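PDB 5G4I: phospholyase from Arthrobacter aurescens, which uses pyridoxal 5'-phosphate to catalyse the elimination of phosphate, probably from O-phosphoethanolamine, on a class III transaminase scaffold. Local coordinates for residues L87-Y91 with M307-T311; R95-Y99 with S319-L323; R129-H134 with E301-N306; E275-M279 with A291-T295. All blocks are in the same frame, centred on the assembly; numbering follows the deposited sequence.

The four contacts run from sheet to subunit interface. Interaction 4 is buried in the sheet and rests on backbone hydrogen bonds between neighbouring strands; no other chain touches its segments, whereas interactions 1, 2 and 3 all reach the second subunit. Interaction 3 crosses two helices steeply and is partly buried, with Phe302 packed on Ile130 and Arg129 beside a paired amide contact; it meets interaction 4 at Ile130 and Leu276, and interaction 1 at Phe302 and Phe308. Interaction 2, also buried, packs two nearly parallel helices without a direct polar bond between them. Interaction 1 joins two buried loops, bridged by waters and the packing of Arg90 on Phe309, with an anion bound on each side. Segments 87-91 and 95-99 adjoin in sequence.

Interaction 1: residues L87-Y91 with M307-T311; sequences LHTRY and MFFNT. With PLP (pyridoxal-5'-phosphate), chain H; PO4 (phosphate ion), chain I.
Two irregular loops meet here, with the nearest CA pair, His88 and Thr311, 6.0 Å apart. The first segment enters extended and then folds into a type I beta turn from His88 to Tyr91, whose central residues, Thr89 and Arg90, have phi/psi of -81/6° and -77/-8°. His88 (chi1 p) turns its ring back over this turn, so that ND1 accepts from Arg90 N at 3.3 Å; NE2 bonds to Asn62 of the second subunit, while CB lies 3.5 Å from Thr311 O. Thr89 bridges through water: its N donates to a water (3.0 Å) that in turn donates to Thr311 O (2.7 Å), and a second water links Thr89 OG1 (2.8 Å) to Asn310 O (3.2 Å). Arg90, with chi1 to chi3 m, t, m, lies over the Phe309 ring. Its CD is 4.1 Å from the ring centroid, 23° off the normal, a CH-pi contact, and Arg90 NE is 3.3 Å from Phe309 CZ. Beyond the ring, Arg90 NH2 donates to phosphate-ion O2 at 3.0 Å; Lys412 and Arg414 of the second subunit bind the same ion. Thr311 N (3.0 Å) and OG1 (2.7 Å) both donate to PLP O1P, whose phosphate group Gly120 and Ser121 of the second subunit also hold. Such a shared cofactor phosphate site is characteristic of the dimer-interface active site of fold type I aminotransferases.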
loop_
_atom_site.group_PDB
_atom_site.type_symbol
_atom_site.label_atom_id
_atom_site.label_comp_id
_atom_site.label_asym_id
_atom_site.label_seq_id
_atom_site.Cartn_x
_atom_site.Cartn_y
_atom_site.Cartn_z
ATOM N N LEU A 87 12.268 -11.174 5.184
ATOM C CA LEU A 87 12.839 -10.528 3.963
ATOM C C LEU A 87 11.872 -10.621 2.757
ATOM O O LEU A 87 11.008 -11.507 2.646
ATOM C CB LEU A 87 14.173 -11.199 3.548
ATOM C CG LEU A 87 15.417 -10.767 4.368
ATOM C CD1 LEU A 87 16.584 -11.677 4.074
ATOM C CD2 LEU A 87 15.759 -9.299 4.082
ATOM N N HIS A 88 12.060 -9.690 1.855
ATOM C CA HIS A 88 11.333 -9.627 0.569
ATOM C C HIS A 88 11.526 -10.918 -0.279
ATOM O O HIS A 88 12.432 -11.750 -0.026
ATOM C CB HIS A 88 11.807 -8.389 -0.220
ATOM C CG HIS A 88 13.304 -8.388 -0.413
ATOM N ND1 HIS A 88 13.911 -9.120 -1.400
ATOM C CD2 HIS A 88 14.311 -7.887 0.366
ATOM C CE1 HIS A 88 15.234 -9.068 -1.227
ATOM N NE2 HIS A 88 15.504 -8.353 -0.144
ATOM N N THR A 89 10.716 -10.979 -1.315
ATOM C CA THR A 89 10.601 -12.217 -2.122
ATOM C C THR A 89 11.691 -12.424 -3.168
ATOM O O THR A 89 11.576 -13.451 -3.939
ATOM C CB THR A 89 9.243 -12.216 -2.827
ATOM O OG1 THR A 89 9.071 -11.013 -3.658
ATOM C CG2 THR A 89 8.089 -12.326 -1.787
ATOM N N ARG A 90 12.720 -11.573 -3.218
ATOM C CA ARG A 90 13.899 -11.864 -4.117
ATOM C C ARG A 90 14.828 -12.937 -3.516
ATOM O O ARG A 90 15.741 -13.461 -4.235
ATOM C CB ARG A 90 14.623 -10.615 -4.549
ATOM C CG ARG A 90 13.654 -9.674 -5.292
ATOM C CD ARG A 90 14.206 -8.278 -5.493
ATOM N NE ARG A 90 14.321 -7.648 -4.150
ATOM C CZ ARG A 90 14.643 -6.341 -3.970
ATOM N NH1 ARG A 90 14.907 -5.562 -5.039
ATOM N NH2 ARG A 90 14.720 -5.828 -2.743
ATOM N N TYR A 91 14.604 -13.337 -2.282
ATOM C CA TYR A 91 15.141 -14.602 -1.783
ATOM C C TYR A 91 14.007 -15.633 -1.592
ATOM O O TYR A 91 12.881 -15.234 -1.156
ATOM C CB TYR A 91 15.833 -14.340 -0.426
ATOM C CG TYR A 91 16.927 -13.323 -0.391
ATOM C CD1 TYR A 91 18.178 -13.569 -0.936
ATOM C CD2 TYR A 91 16.687 -12.083 0.160
ATOM C CE1 TYR A 91 19.181 -12.595 -0.874
ATOM C CE2 TYR A 91 17.645 -11.099 0.249
ATOM C CZ TYR A 91 18.918 -11.347 -0.293
ATOM O OH TYR A 91 19.909 -10.363 -0.235
ATOM N N MET A 307 8.687 -5.186 -15.245
ATOM C CA MET A 307 9.488 -5.632 -14.111
ATOM C C MET A 307 8.782 -5.213 -12.795
ATOM O O MET A 307 9.151 -4.284 -12.075
ATOM C CB MET A 307 10.951 -5.109 -14.200
ATOM C CG MET A 307 11.845 -5.583 -13.078
ATOM S SD MET A 307 11.559 -7.104 -12.107
ATOM C CE MET A 307 11.740 -6.115 -10.595
ATOM N N PHE A 308 7.664 -5.892 -12.542
ATOM C CA PHE A 308 6.769 -5.543 -11.422
ATOM C C PHE A 308 7.296 -6.100 -10.096
ATOM O O PHE A 308 7.555 -7.312 -9.979
ATOM C CB PHE A 308 5.307 -6.048 -11.681
ATOM C CG PHE A 308 4.358 -5.696 -10.535
ATOM C CD1 PHE A 308 3.896 -4.409 -10.408
ATOM C CD2 PHE A 308 4.057 -6.649 -9.559
ATOM C CE1 PHE A 308 3.101 -4.056 -9.277
ATOM C CE2 PHE A 308 3.319 -6.282 -8.424
ATOM C CZ PHE A 308 2.872 -5.014 -8.311
ATOM N N PHE A 309 7.316 -5.234 -9.058
ATOM C CA PHE A 309 7.856 -5.641 -7.728
ATOM C C PHE A 309 7.227 -4.702 -6.682
ATOM O O PHE A 309 7.304 -3.467 -6.865
ATOM C CB PHE A 309 9.417 -5.625 -7.711
ATOM C CG PHE A 309 10.056 -6.092 -6.413
ATOM C CD1 PHE A 309 9.892 -7.383 -5.946
ATOM C CD2 PHE A 309 10.622 -5.157 -5.591
ATOM C CE1 PHE A 309 10.380 -7.784 -4.673
ATOM C CE2 PHE A 309 11.246 -5.548 -4.340
ATOM C CZ PHE A 309 11.093 -6.834 -3.884
ATOM N N ASN A 310 6.768 -5.266 -5.550
ATOM C CA ASN A 310 6.225 -4.602 -4.370
ATOM C C ASN A 310 7.081 -5.099 -3.203
ATOM O O ASN A 310 7.042 -6.275 -2.873
ATOM C CB ASN A 310 4.740 -4.928 -4.305
ATOM C CG ASN A 310 4.040 -4.407 -3.104
ATOM O OD1 ASN A 310 4.614 -4.371 -1.989
ATOM N ND2 ASN A 310 2.777 -4.000 -3.276
ATOM N N THR A 311 7.848 -4.205 -2.566
ATOM C CA THR A 311 8.903 -4.637 -1.641
ATOM C C THR A 311 8.362 -5.375 -0.427
ATOM O O THR A 311 8.956 -6.379 0.032
ATOM C CB THR A 311 9.744 -3.424 -1.154
ATOM O OG1 THR A 311 10.314 -2.733 -2.291
ATOM C CG2 THR A 311 10.906 -3.864 -0.223
HETATM N N1 PLP H . 11.354 4.833 -4.127
HETATM C C2 PLP H . 12.550 4.374 -3.994
HETATM C C2A PLP H . 13.744 5.314 -4.202
HETATM C C3 PLP H . 12.753 2.925 -3.694
HETATM O O3 PLP H . 14.021 2.425 -3.464
HETATM C C4 PLP H . 11.605 2.022 -3.505
HETATM C C4A PLP H . 11.745 0.613 -3.027
HETATM C C5 PLP H . 10.324 2.661 -3.734
HETATM C C6 PLP H . 10.258 4.063 -4.029
HETATM C C5A PLP H . 9.048 1.764 -3.699
HETATM O O4P PLP H . 8.786 1.253 -2.416
HETATM P P PLP H . 7.711 0.004 -2.427
HETATM O O1P PLP H . 8.230 -1.240 -3.155
HETATM O O2P PLP H . 7.529 -0.071 -0.883
HETATM O O3P PLP H . 6.383 0.457 -2.861
HETATM P P PO4 I . 16.713 -1.994 -3.339
HETATM O O1 PO4 I . 16.521 -1.089 -4.525
HETATM O O2 PO4 I . 15.714 -3.013 -3.074
HETATM O O3 PO4 I . 16.828 -1.051 -2.163
HETATM O O4 PO4 I . 18.068 -2.673 -3.612
HETATM O O HOH W 1 8.640 -8.829 -1.080
HETATM O O HOH W 2 6.871 -9.345 -3.667
#

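Interaction 2: residues R95-Y99 with S319-L323; sequences RVVEY and SAAGL
A nearly parallel helix pair is formed by 95-99, within helix 94-104, and 319-323, within helix 316-331: the segment axes approach to 8.8 Å and cross at +28°. The nearest CA pairs are Val96 and Ser319 (5.3 Å) and, one turn on, Tyr99 and Leu323 (5.5 Å). Small residues permit this spacing. Ser319 (chi1 m) brings OG to 3.3 Å from Val96 CA, and the hydroxyl is bonded to Asn315 O in its own helix. Tyr99 (chi1 t, chi2 45°) lays its ring across Gly322, whose CA stands 4.0 Å from the ring centroid and 30° off the normal, a CH-pi contact; a CB at Gly322 would clash with Tyr99 CZ. Leu323 (m, t) closes the next hollow, with CG 3.7 Å from Tyr99 CB. On the flank away from the Tyr99 ring, Arg95 curls through three m rotamers, which lets NE form a salt bridge with Glu98 OE1 at 3.1 Å, while NH1 bonds to Gln81. One face of the guanidinium rests on Ala320. Val96 and Tyr99 pack on Leu116, so helix 94-104 lies against strand 113-117, an outermost strand of the sheet within this chain. One water accepts from Tyr99 OH at 2.7 Å and donates to Gly322 O at 2.9 Å.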
loop_
_atom_site.group_PDB
_atom_site.type_symbol
_atom_site.label_atom_id
_atom_site.label_comp_id
_atom_site.label_asym_id
_atom_site.label_seq_id
_atom_site.Cartn_x
_atom_site.Cartn_y
_atom_site.Cartn_z
ATOM N N ARG A 95 7.201 -19.508 3.586
ATOM C CA ARG A 95 5.926 -18.999 4.141
ATOM C C ARG A 95 5.013 -18.370 3.083
ATOM O O ARG A 95 3.766 -18.628 3.114
ATOM C CB ARG A 95 6.110 -17.974 5.311
ATOM C CG ARG A 95 7.017 -18.406 6.464
ATOM C CD ARG A 95 6.718 -19.738 7.141
ATOM N NE ARG A 95 5.349 -19.922 7.557
ATOM C CZ ARG A 95 4.805 -19.498 8.706
ATOM N NH1 ARG A 95 5.474 -18.693 9.514
ATOM N NH2 ARG A 95 3.531 -19.780 9.032
ATOM N N VAL A 96 5.569 -17.566 2.169
ATOM C CA VAL A 96 4.734 -16.970 1.115
ATOM C C VAL A 96 4.101 -18.028 0.188
ATOM O O VAL A 96 2.964 -17.864 -0.268
ATOM C CB VAL A 96 5.468 -15.869 0.294
ATOM C CG1 VAL A 96 6.665 -16.422 -0.469
ATOM C CG2 VAL A 96 4.477 -15.101 -0.604
ATOM N N VAL A 97 4.878 -19.094 -0.055
ATOM C CA VAL A 97 4.341 -20.164 -0.920
ATOM C C VAL A 97 3.216 -20.914 -0.222
ATOM O O VAL A 97 2.173 -21.236 -0.825
ATOM C CB VAL A 97 5.502 -21.098 -1.373
ATOM C CG1 VAL A 97 4.966 -22.244 -2.267
ATOM C CG2 VAL A 97 6.464 -20.283 -2.190
ATOM N N GLU A 98 3.416 -21.249 1.055
ATOM C CA GLU A 98 2.408 -21.893 1.859
ATOM C C GLU A 98 1.101 -21.051 1.896
ATOM O O GLU A 98 -0.021 -21.551 1.733
ATOM C CB GLU A 98 2.857 -22.121 3.293
ATOM C CG GLU A 98 3.978 -23.123 3.416
ATOM C CD GLU A 98 4.788 -22.991 4.734
ATOM O OE1 GLU A 98 4.379 -22.234 5.707
ATOM O OE2 GLU A 98 5.865 -23.700 4.755
ATOM N N TYR A 99 1.263 -19.743 2.124
ATOM C CA TYR A 99 0.076 -18.869 2.125
ATOM C C TYR A 99 -0.599 -18.781 0.731
ATOM O O TYR A 99 -1.835 -18.870 0.702
ATOM C CB TYR A 99 0.439 -17.432 2.631
ATOM C CG TYR A 99 -0.758 -16.520 2.728
ATOM C CD1 TYR A 99 -1.974 -16.907 3.299
ATOM C CD2 TYR A 99 -0.690 -15.257 2.209
ATOM C CE1 TYR A 99 -3.103 -16.081 3.325
ATOM C CE2 TYR A 99 -1.783 -14.344 2.331
ATOM C CZ TYR A 99 -2.981 -14.791 2.877
ATOM O OH TYR A 99 -4.112 -13.946 2.947
ATOM N N SER A 319 2.747 -13.117 5.421
ATOM C CA SER A 319 2.280 -14.467 5.034
ATOM C C SER A 319 1.833 -15.254 6.262
ATOM O O SER A 319 0.802 -15.960 6.208
ATOM C CB SER A 319 3.384 -15.179 4.267
ATOM O OG SER A 319 3.777 -14.461 3.069
ATOM N N ALA A 320 2.596 -15.198 7.360
ATOM C CA ALA A 320 2.226 -15.882 8.641
ATOM C C ALA A 320 0.872 -15.371 9.149
ATOM O O ALA A 320 0.005 -16.140 9.619
ATOM C CB ALA A 320 3.355 -15.750 9.673
ATOM N N ALA A 321 0.660 -14.018 9.134
ATOM C CA ALA A 321 -0.601 -13.417 9.523
ATOM C C ALA A 321 -1.803 -13.928 8.694
ATOM O O ALA A 321 -2.853 -14.367 9.235
ATOM C CB ALA A 321 -0.526 -11.923 9.403
ATOM N N GLY A 322 -1.603 -13.920 7.351
ATOM C CA GLY A 322 -2.707 -14.370 6.502
ATOM C C GLY A 322 -3.003 -15.878 6.641
ATOM O O GLY A 322 -4.194 -16.274 6.630
ATOM N N LEU A 323 -1.943 -16.698 6.843
ATOM C CA LEU A 323 -2.168 -18.146 7.046
ATOM C C LEU A 323 -2.939 -18.370 8.363
ATOM O O LEU A 323 -3.844 -19.223 8.419
ATOM C CB LEU A 323 -0.810 -18.862 7.069
ATOM C CG LEU A 323 -0.176 -19.301 5.783
ATOM C CD1 LEU A 323 1.346 -19.558 6.065
ATOM C CD2 LEU A 323 -0.956 -20.579 5.280
HETATM O O HOH W 3 0.885 -18.718 10.350
HETATM O O HOH W 4 -5.830 -14.589 4.937
#

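Interaction 3: residues R129-H134 with E301-N306; sequences RIARQH and EFGRHN
Phe302 (chi1 t) lies flat against Ile130 (m, t): CG1 of Ile130 is 3.9 Å from the Phe302 ring centroid, 16° off the normal, a CH-pi contact, and Phe302 CZ is 4.1 Å from Arg129 CZ, over one guanidinium face. The helices cross at +82° with segment axes 10.7 Å apart, and Ile130 and Phe302 have the nearest CA atoms (6.5 Å). Asn306 leaves helical phi/psi, and its amide (chi1 m) pairs with that of Gln133 (m, t): Asn306 ND2 donates to Gln133 OE1 (2.9 Å, 177°), and Gln133 NE2 to Asn306 OD1 (3.1 Å). Asn306 ND2 also donates to Phe302 O at 3.0 Å, tying the amide to its own helix end. One water bridges Gln133 O (3.1 Å) and Glu301 OE2 (3.0 Å). Extended Arg129 forms a salt bridge with Glu165 of the second subunit. The contact thus sets helix 296-305 across the C-terminal part of helix 120-135, where Ala131 and His134 pack on Leu247 of strand 247-251.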
loop_
_atom_site.group_PDB
_atom_site.type_symbol
_atom_site.label_atom_id
_atom_site.label_comp_id
_atom_site.label_asym_id
_atom_site.label_seq_id
_atom_site.Cartn_x
_atom_site.Cartn_y
_atom_site.Cartn_z
ATOM N N ARG A 129 -4.568 -1.616 -13.700
ATOM C CA ARG A 129 -3.351 -1.570 -14.533
ATOM C C ARG A 129 -3.195 -2.802 -15.396
ATOM O O ARG A 129 -2.916 -2.714 -16.667
ATOM C CB ARG A 129 -2.140 -1.246 -13.624
ATOM C CG ARG A 129 -0.805 -1.001 -14.432
ATOM C CD ARG A 129 0.363 -0.630 -13.489
ATOM N NE ARG A 129 1.606 -0.542 -14.303
ATOM C CZ ARG A 129 2.835 -0.863 -13.899
ATOM N NH1 ARG A 129 3.096 -1.121 -12.632
ATOM N NH2 ARG A 129 3.853 -0.845 -14.759
ATOM N N ILE A 130 -3.325 -3.980 -14.830
ATOM C CA ILE A 130 -3.327 -5.285 -15.619
ATOM C C ILE A 130 -4.377 -5.182 -16.670
ATOM O O ILE A 130 -4.073 -5.524 -17.873
ATOM C CB ILE A 130 -3.586 -6.460 -14.645
ATOM C CG1 ILE A 130 -2.393 -6.715 -13.702
ATOM C CG2 ILE A 130 -3.870 -7.751 -15.465
ATOM C CD1 ILE A 130 -2.755 -7.590 -12.457
ATOM N N ALA A 131 -5.586 -4.800 -16.342
ATOM C CA ALA A 131 -6.672 -4.766 -17.309
ATOM C C ALA A 131 -6.388 -3.788 -18.448
ATOM O O ALA A 131 -6.647 -4.117 -19.670
ATOM C CB ALA A 131 -8.014 -4.473 -16.651
ATOM N N ARG A 132 -5.974 -2.558 -18.135
ATOM C CA ARG A 132 -5.726 -1.496 -19.223
ATOM C C ARG A 132 -4.665 -2.045 -20.177
ATOM O O ARG A 132 -4.827 -1.933 -21.465
ATOM C CB ARG A 132 -5.185 -0.197 -18.517
ATOM C CG ARG A 132 -5.315 1.064 -19.230
ATOM C CD ARG A 132 -4.760 2.203 -18.402
ATOM N NE ARG A 132 -5.362 2.339 -17.081
ATOM C CZ ARG A 132 -4.755 2.133 -15.895
ATOM N NH1 ARG A 132 -3.525 1.794 -15.804
ATOM N NH2 ARG A 132 -5.504 2.323 -14.800
ATOM N N GLN A 133 -3.590 -2.656 -19.713
ATOM C CA GLN A 133 -2.534 -3.172 -20.617
ATOM C C GLN A 133 -3.007 -4.375 -21.426
ATOM O O GLN A 133 -2.682 -4.510 -22.658
ATOM C CB GLN A 133 -1.281 -3.612 -19.851
ATOM C CG GLN A 133 -0.551 -2.500 -19.064
ATOM C CD GLN A 133 0.816 -2.902 -18.539
ATOM O OE1 GLN A 133 1.330 -4.014 -18.870
ATOM N NE2 GLN A 133 1.439 -2.061 -17.707
ATOM N N HIS A 134 -3.808 -5.265 -20.836
ATOM C CA HIS A 134 -4.276 -6.463 -21.548
ATOM C C HIS A 134 -5.327 -6.138 -22.632
ATOM O O HIS A 134 -5.243 -6.668 -23.770
ATOM C CB HIS A 134 -4.968 -7.432 -20.552
ATOM C CG HIS A 134 -5.586 -8.620 -21.217
ATOM N ND1 HIS A 134 -6.915 -8.787 -21.499
ATOM C CD2 HIS A 134 -4.947 -9.697 -21.715
ATOM C CE1 HIS A 134 -7.085 -9.941 -22.170
ATOM N NE2 HIS A 134 -5.898 -10.507 -22.310
ATOM N N GLU A 301 1.349 -12.740 -18.854
ATOM C CA GLU A 301 1.420 -11.641 -19.781
ATOM C C GLU A 301 1.991 -10.379 -19.112
ATOM O O GLU A 301 2.857 -9.674 -19.611
ATOM C CB GLU A 301 0.056 -11.374 -20.432
ATOM C CG GLU A 301 0.021 -10.134 -21.290
ATOM C CD GLU A 301 -1.355 -9.825 -21.817
ATOM O OE1 GLU A 301 -2.356 -10.030 -21.152
ATOM O OE2 GLU A 301 -1.440 -9.412 -22.968
ATOM N N PHE A 302 1.402 -10.086 -17.915
ATOM C CA PHE A 302 1.821 -8.838 -17.240
ATOM C C PHE A 302 3.294 -8.916 -16.811
ATOM O O PHE A 302 4.036 -7.901 -16.938
ATOM C CB PHE A 302 0.917 -8.555 -15.980
ATOM C CG PHE A 302 1.116 -7.197 -15.330
ATOM C CD1 PHE A 302 0.589 -6.031 -15.892
ATOM C CD2 PHE A 302 1.832 -7.093 -14.079
ATOM C CE1 PHE A 302 0.762 -4.815 -15.231
ATOM C CE2 PHE A 302 1.998 -5.860 -13.488
ATOM C CZ PHE A 302 1.493 -4.759 -14.036
ATOM N N GLY A 303 3.730 -10.064 -16.313
ATOM C CA GLY A 303 5.182 -10.216 -15.938
ATOM C C GLY A 303 6.161 -10.235 -17.097
ATOM O O GLY A 303 7.277 -9.756 -16.958
ATOM N N ARG A 304 5.697 -10.658 -18.253
ATOM C CA ARG A 304 6.570 -10.571 -19.461
ATOM C C ARG A 304 6.742 -9.109 -19.886
ATOM O O ARG A 304 7.767 -8.802 -20.530
ATOM C CB ARG A 304 5.991 -11.358 -20.662
ATOM C CG ARG A 304 6.067 -12.870 -20.535
ATOM C CD ARG A 304 5.664 -13.596 -21.861
ATOM N NE ARG A 304 4.501 -13.052 -22.578
ATOM C CZ ARG A 304 3.236 -13.490 -22.472
ATOM N NH1 ARG A 304 2.932 -14.492 -21.658
ATOM N NH2 ARG A 304 2.254 -12.924 -23.184
ATOM N N HIS A 305 5.763 -8.250 -19.650
ATOM C CA HIS A 305 5.746 -6.879 -20.115
ATOM C C HIS A 305 6.221 -5.834 -19.078
ATOM O O HIS A 305 6.407 -4.632 -19.483
ATOM C CB HIS A 305 4.299 -6.503 -20.529
ATOM C CG HIS A 305 3.800 -7.197 -21.755
ATOM N ND1 HIS A 305 2.451 -7.219 -22.064
ATOM C CD2 HIS A 305 4.444 -7.862 -22.734
ATOM C CE1 HIS A 305 2.302 -7.886 -23.214
ATOM N NE2 HIS A 305 3.494 -8.298 -23.623
ATOM N N ASN A 306 6.419 -6.219 -17.786
ATOM C CA ASN A 306 6.793 -5.251 -16.756
ATOM C C ASN A 306 7.651 -5.902 -15.711
ATOM O O ASN A 306 7.369 -7.034 -15.284
ATOM C CB ASN A 306 5.565 -4.714 -15.993
ATOM C CG ASN A 306 4.477 -4.105 -16.921
ATOM O OD1 ASN A 306 4.372 -2.880 -17.141
ATOM N ND2 ASN A 306 3.588 -4.986 -17.385
HETATM O O HOH W 5 0.679 -6.474 -19.979
HETATM O O HOH W 6 -0.502 -6.612 -23.243
HETATM O O HOH W 7 -3.485 -8.761 -24.691
#

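Interaction 4: residues E275-M279 with A291-T295; sequences ELVTM and AVVTT
Strands 276-279 and 291-294 run antiparallel (159° between segment directions, axes 4.6 Å apart), in the register Val277 to Val293 and Met279 to Ala291 as hydrogen-bonded pairs, with Thr278 to Val292 a non-hydrogen-bonded pair at 4.6 Å CA-CA. Val277 N to Val293 O is 2.9 Å and Val293 N to Val277 O 2.8 Å; Ala291 N to Met279 O is 3.2 Å, and Met279 N to Ala291 O is weak at 3.1 Å. Past the regular ladder, Thr294 OG1 donates to Glu275 O at 2.8 Å. On the face of Met279, Val277, Ala291 and Val293, the small Ala291 leaves room for Met279 (p, t, p): its CG sits 3.8 Å from Ala291 CB and its CE reaches Val293 CG2 at 4.0 Å. On the other face Leu276 (m, t) slants across the pair, CD2 meeting Val292 CG1 at 3.8 Å. There Thr278 and Val292 meet Ala123 of helix 120-135, and Thr278 OG1 bonds to Asn124. The Thr278 side chain comes within about 6 Å (nearest atoms) of a PLP, not the one beside Thr311. The hairpin, between strands 113-117 and 247-251, supplies the antiparallel strand, 290-294, of the seven-stranded sheet characteristic of fold type I PLP enzymes.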
loop_
_atom_site.group_PDB
_atom_site.type_symbol
_atom_site.label_atom_id
_atom_site.label_comp_id
_atom_site.label_asym_id
_atom_site.label_seq_id
_atom_site.Cartn_x
_atom_site.Cartn_y
_atom_site.Cartn_z
ATOM N N GLU A 275 -12.355 -12.465 -14.123
ATOM C CA GLU A 275 -10.981 -12.625 -14.496
ATOM C C GLU A 275 -9.982 -12.164 -13.394
ATOM O O GLU A 275 -8.836 -12.615 -13.350
ATOM C CB GLU A 275 -10.583 -11.959 -15.799
ATOM C CG GLU A 275 -11.317 -12.508 -17.019
ATOM C CD GLU A 275 -12.626 -11.805 -17.343
ATOM O OE1 GLU A 275 -13.310 -11.160 -16.501
ATOM O OE2 GLU A 275 -13.090 -11.927 -18.560
ATOM N N LEU A 276 -10.472 -11.198 -12.579
ATOM C CA LEU A 276 -9.632 -10.553 -11.551
ATOM C C LEU A 276 -10.504 -10.387 -10.298
ATOM O O LEU A 276 -11.688 -10.001 -10.376
ATOM C CB LEU A 276 -9.263 -9.090 -12.021
ATOM C CG LEU A 276 -8.219 -9.045 -13.207
ATOM C CD1 LEU A 276 -8.404 -7.765 -14.074
ATOM C CD2 LEU A 276 -6.816 -9.179 -12.683
ATOM N N VAL A 277 -9.866 -10.719 -9.152
ATOM C CA VAL A 277 -10.530 -10.625 -7.795
ATOM C C VAL A 277 -9.577 -9.878 -6.860
ATOM O O VAL A 277 -8.416 -10.255 -6.754
ATOM C CB VAL A 277 -10.906 -12.027 -7.212
ATOM C CG1 VAL A 277 -11.586 -11.852 -5.881
ATOM C CG2 VAL A 277 -11.783 -12.787 -8.169
ATOM N N THR A 278 -10.075 -8.790 -6.267
ATOM C CA THR A 278 -9.215 -7.986 -5.331
ATOM C C THR A 278 -9.736 -8.163 -3.896
ATOM O O THR A 278 -10.901 -8.417 -3.635
ATOM C CB THR A 278 -9.206 -6.497 -5.760
ATOM O OG1 THR A 278 -10.544 -6.019 -5.741
ATOM C CG2 THR A 278 -8.614 -6.316 -7.163
ATOM N N MET A 279 -8.832 -7.972 -2.932
ATOM C CA MET A 279 -9.159 -8.210 -1.511
ATOM C C MET A 279 -8.211 -7.350 -0.647
ATOM O O MET A 279 -7.161 -6.838 -1.071
ATOM C CB MET A 279 -9.120 -9.686 -1.206
ATOM C CG MET A 279 -7.811 -10.242 -1.382
ATOM S SD MET A 279 -7.794 -12.128 -1.450
ATOM C CE MET A 279 -8.608 -12.515 -2.612
ATOM N N ALA A 291 -4.517 -8.356 -2.006
ATOM C CA ALA A 291 -4.162 -9.273 -3.143
ATOM C C ALA A 291 -5.007 -9.023 -4.366
ATOM O O ALA A 291 -6.153 -8.582 -4.294
ATOM C CB ALA A 291 -4.310 -10.770 -2.720
ATOM N N VAL A 292 -4.424 -9.441 -5.534
ATOM C CA VAL A 292 -5.152 -9.606 -6.807
ATOM C C VAL A 292 -5.000 -11.129 -7.172
ATOM O O VAL A 292 -3.876 -11.648 -7.333
ATOM C CB VAL A 292 -4.515 -8.771 -7.917
ATOM C CG1 VAL A 292 -5.287 -9.038 -9.232
ATOM C CG2 VAL A 292 -4.453 -7.317 -7.585
ATOM N N VAL A 293 -6.115 -11.853 -7.246
ATOM C CA VAL A 293 -6.167 -13.266 -7.738
ATOM C C VAL A 293 -6.638 -13.250 -9.210
ATOM O O VAL A 293 -7.573 -12.494 -9.574
ATOM C CB VAL A 293 -7.035 -14.149 -6.792
ATOM C CG1 VAL A 293 -7.384 -15.503 -7.463
ATOM C CG2 VAL A 293 -6.374 -14.302 -5.434
ATOM N N THR A 294 -5.928 -13.989 -10.079
ATOM C CA THR A 294 -6.176 -13.906 -11.526
ATOM C C THR A 294 -5.828 -15.239 -12.202
ATOM O O THR A 294 -5.575 -16.268 -11.519
ATOM C CB THR A 294 -5.534 -12.655 -12.129
ATOM O OG1 THR A 294 -6.073 -12.394 -13.472
ATOM C CG2 THR A 294 -4.016 -12.751 -12.203
ATOM N N THR A 295 -5.897 -15.227 -13.551
ATOM C CA THR A 295 -5.623 -16.403 -14.346
ATOM C C THR A 295 -4.120 -16.501 -14.661
ATOM O O THR A 295 -3.330 -15.558 -14.617
ATOM C CB THR A 295 -6.421 -16.328 -15.667
ATOM O OG1 THR A 295 -5.879 -15.277 -16.499
ATOM C CG2 THR A 295 -7.849 -16.135 -15.462
#